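PDB 3ONQ: regulator of polyketide synthase expression from Bifidobacterium adolescentis, which is of unknown function but, carrying a C-terminal PucR-type helix-turn-helix domain, probably binds DNA and regulates transcription. Local coordinates for residues 177-180 with 181-185. Numbering follows the deposited sequence.
Sequences AREE and LYRNV. With SO4 (sulfate ion), chain O.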
loop_
_atom_site.group_PDB
_atom_site.type_symbol
_atom_site.label_atom_id
_atom_site.label_comp_id
_atom_site.label_asym_id
_atom_site.label_seq_id
_atom_site.Cartn_x
_atom_site.Cartn_y
_atom_site.Cartn_z
ATOM N N ALA B 177 -11.901 -4.123 10.395
ATOM C CA ALA B 177 -12.540 -5.160 11.211
ATOM C C ALA B 177 -12.467 -6.517 10.520
ATOM O O ALA B 177 -12.229 -7.526 11.172
ATOM C CB ALA B 177 -13.977 -4.799 11.531
ATOM N N ARG B 178 -12.677 -6.553 9.204
ATOM C CA ARG B 178 -12.561 -7.820 8.501
ATOM C C ARG B 178 -11.162 -8.376 8.701
ATOM O O ARG B 178 -10.980 -9.564 8.937
ATOM C CB ARG B 178 -12.801 -7.656 7.004
ATOM C CG ARG B 178 -14.232 -7.375 6.605
ATOM C CD ARG B 178 -14.286 -7.096 5.109
ATOM N NE ARG B 178 -15.613 -6.685 4.676
ATOM C CZ ARG B 178 -15.864 -5.741 3.778
ATOM N NH1 ARG B 178 -14.874 -5.069 3.194
ATOM N NH2 ARG B 178 -17.118 -5.475 3.459
ATOM N N GLU B 179 -10.168 -7.511 8.576
ATOM C CA GLU B 179 -8.788 -7.964 8.608
ATOM C C GLU B 179 -8.443 -8.488 9.996
ATOM O O GLU B 179 -7.833 -9.552 10.120
ATOM C CB GLU B 179 -7.831 -6.841 8.197
ATOM C CG GLU B 179 -6.367 -7.273 8.151
ATOM C CD GLU B 179 -6.065 -8.188 6.968
ATOM O OE1 GLU B 179 -6.945 -8.370 6.091
ATOM O OE2 GLU B 179 -4.939 -8.726 6.921
ATOM N N GLU B 180 -8.842 -7.764 11.041
ATOM C CA GLU B 180 -8.608 -8.241 12.407
ATOM C C GLU B 180 -9.270 -9.597 12.692
ATOM O O GLU B 180 -8.659 -10.472 13.302
ATOM C CB GLU B 180 -9.063 -7.218 13.452
ATOM C CG GLU B 180 -8.174 -5.976 13.526
ATOM C CD GLU B 180 -8.529 -5.082 14.706
ATOM O OE1 GLU B 180 -9.116 -5.591 15.694
ATOM O OE2 GLU B 180 -8.229 -3.871 14.642
ATOM N N LEU B 181 -10.511 -9.768 12.253
ATOM C CA LEU B 181 -11.210 -11.043 12.445
ATOM C C LEU B 181 -10.402 -12.144 11.779
ATOM O O LEU B 181 -10.222 -13.210 12.340
ATOM C CB LEU B 181 -12.627 -10.985 11.866
ATOM C CG LEU B 181 -13.622 -10.175 12.691
ATOM C CD1 LEU B 181 -14.851 -9.751 11.873
ATOM C CD2 LEU B 181 -14.016 -10.963 13.937
ATOM N N TYR B 182 -9.879 -11.861 10.590
ATOM C CA TYR B 182 -9.072 -12.842 9.875
ATOM C C TYR B 182 -7.749 -13.121 10.597
ATOM O O TYR B 182 -7.436 -14.266 10.924
ATOM C CB TYR B 182 -8.804 -12.374 8.440
ATOM C CG TYR B 182 -8.025 -13.370 7.604
ATOM C CD1 TYR B 182 -8.508 -14.657 7.386
ATOM C CD2 TYR B 182 -6.818 -13.019 7.017
ATOM C CE1 TYR B 182 -7.800 -15.571 6.607
ATOM C CE2 TYR B 182 -6.105 -13.923 6.234
ATOM C CZ TYR B 182 -6.598 -15.196 6.035
ATOM O OH TYR B 182 -5.891 -16.094 5.261
ATOM N N ARG B 183 -6.988 -12.064 10.859
ATOM C CA ARG B 183 -5.639 -12.191 11.390
ATOM C C ARG B 183 -5.591 -12.520 12.867
ATOM O O ARG B 183 -4.832 -13.391 13.279
ATOM C CB ARG B 183 -4.832 -10.914 11.155
ATOM C CG ARG B 183 -4.684 -10.517 9.710
ATOM C CD ARG B 183 -3.826 -11.514 8.969
ATOM N NE ARG B 183 -3.564 -11.114 7.589
ATOM C CZ ARG B 183 -2.866 -11.850 6.729
ATOM N NH1 ARG B 183 -2.369 -13.023 7.118
ATOM N NH2 ARG B 183 -2.665 -11.422 5.487
ATOM N N ASN B 184 -6.374 -11.805 13.666
ATOM C CA ASN B 184 -6.236 -11.888 15.114
ATOM C C ASN B 184 -7.132 -12.926 15.768
ATOM O O ASN B 184 -6.954 -13.242 16.938
ATOM C CB ASN B 184 -6.502 -10.541 15.777
ATOM C CG ASN B 184 -5.520 -9.467 15.333
ATOM O OD1 ASN B 184 -4.456 -9.769 14.804
ATOM N ND2 ASN B 184 -5.885 -8.210 15.540
ATOM N N VAL B 185 -8.115 -13.431 15.037
ATOM C CA VAL B 185 -8.994 -14.435 15.622
ATOM C C VAL B 185 -8.890 -15.747 14.845
ATOM O O VAL B 185 -8.368 -16.740 15.365
ATOM C CB VAL B 185 -10.454 -13.929 15.719
ATOM C CG1 VAL B 185 -11.320 -14.937 16.460
ATOM C CG2 VAL B 185 -10.492 -12.584 16.429
HETATM S S SO4 O . -3.580 -4.926 15.076
HETATM O O1 SO4 O . -4.099 -4.955 16.443
HETATM O O2 SO4 O . -2.142 -5.179 15.090
HETATM O O3 SO4 O . -4.225 -5.959 14.268
HETATM O O4 SO4 O . -3.837 -3.611 14.495
HETATM O O HOH W 1 -4.203 -8.936 4.386
HETATM O O HOH W 2 -8.335 -7.890 16.836
#
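Leu181, Tyr182, Arg183 and Asn184 each give their backbone N-H to the carbonyl four residues back, from Ala177 to Glu180, as one alpha-helix runs through both segments. The last of these turns widens: Glu180 O accepts Asn184 N at 2.7 Å and also a weak bond from Val185 N at 3.5 Å, the i to i+5 spacing of a pi-type turn, while Val185 N keeps a weak alpha-type bond to Leu181 O.

On one side of the helix Glu179 and Arg183 form an i to i+4 salt bridge. Glu179 CG lies anti to the backbone N (chi1 -177°), and a bend at chi2 swings the carboxylate along the helix to Arg183, whose own chain is bent at chi2. Arg183 NE meets Glu179 OE2 at 2.8 Å, nearly straight at 167°. The oxygen lies in the guanidinium plane, whereas the nitrogen approaches from above the carboxylate plane; the two planes are turned 60° apart. Water 1 closes the ring, donating to Glu179 OE2 and accepting from Arg183 NH2. Tyr182 CE2 sits over the centre of one guanidinium face, 3.8 Å above it.

A second, water-mediated link joins Glu180 and Asn184. Water 2 donates to Glu180 OE1 at 2.7 Å and accepts from Asn184 ND2 at 2.8 Å. The same amide nitrogen donates to O3 of a sulfate, probably from the crystallisation liquor, at 3.1 Å.

Helix 175-190 leads from helix 166-172, where Leu181 and Ala177 pack on Leu166, to helix 244-261, where Glu179 OE1 pairs with Arg260 and Tyr182 OH bonds to Asp261. Glu179 thus divides its carboxylate between two arginines, an arrangement that would probably favour its ionised form and that couples the intrahelical salt bridge to the packing of the C-terminal helix.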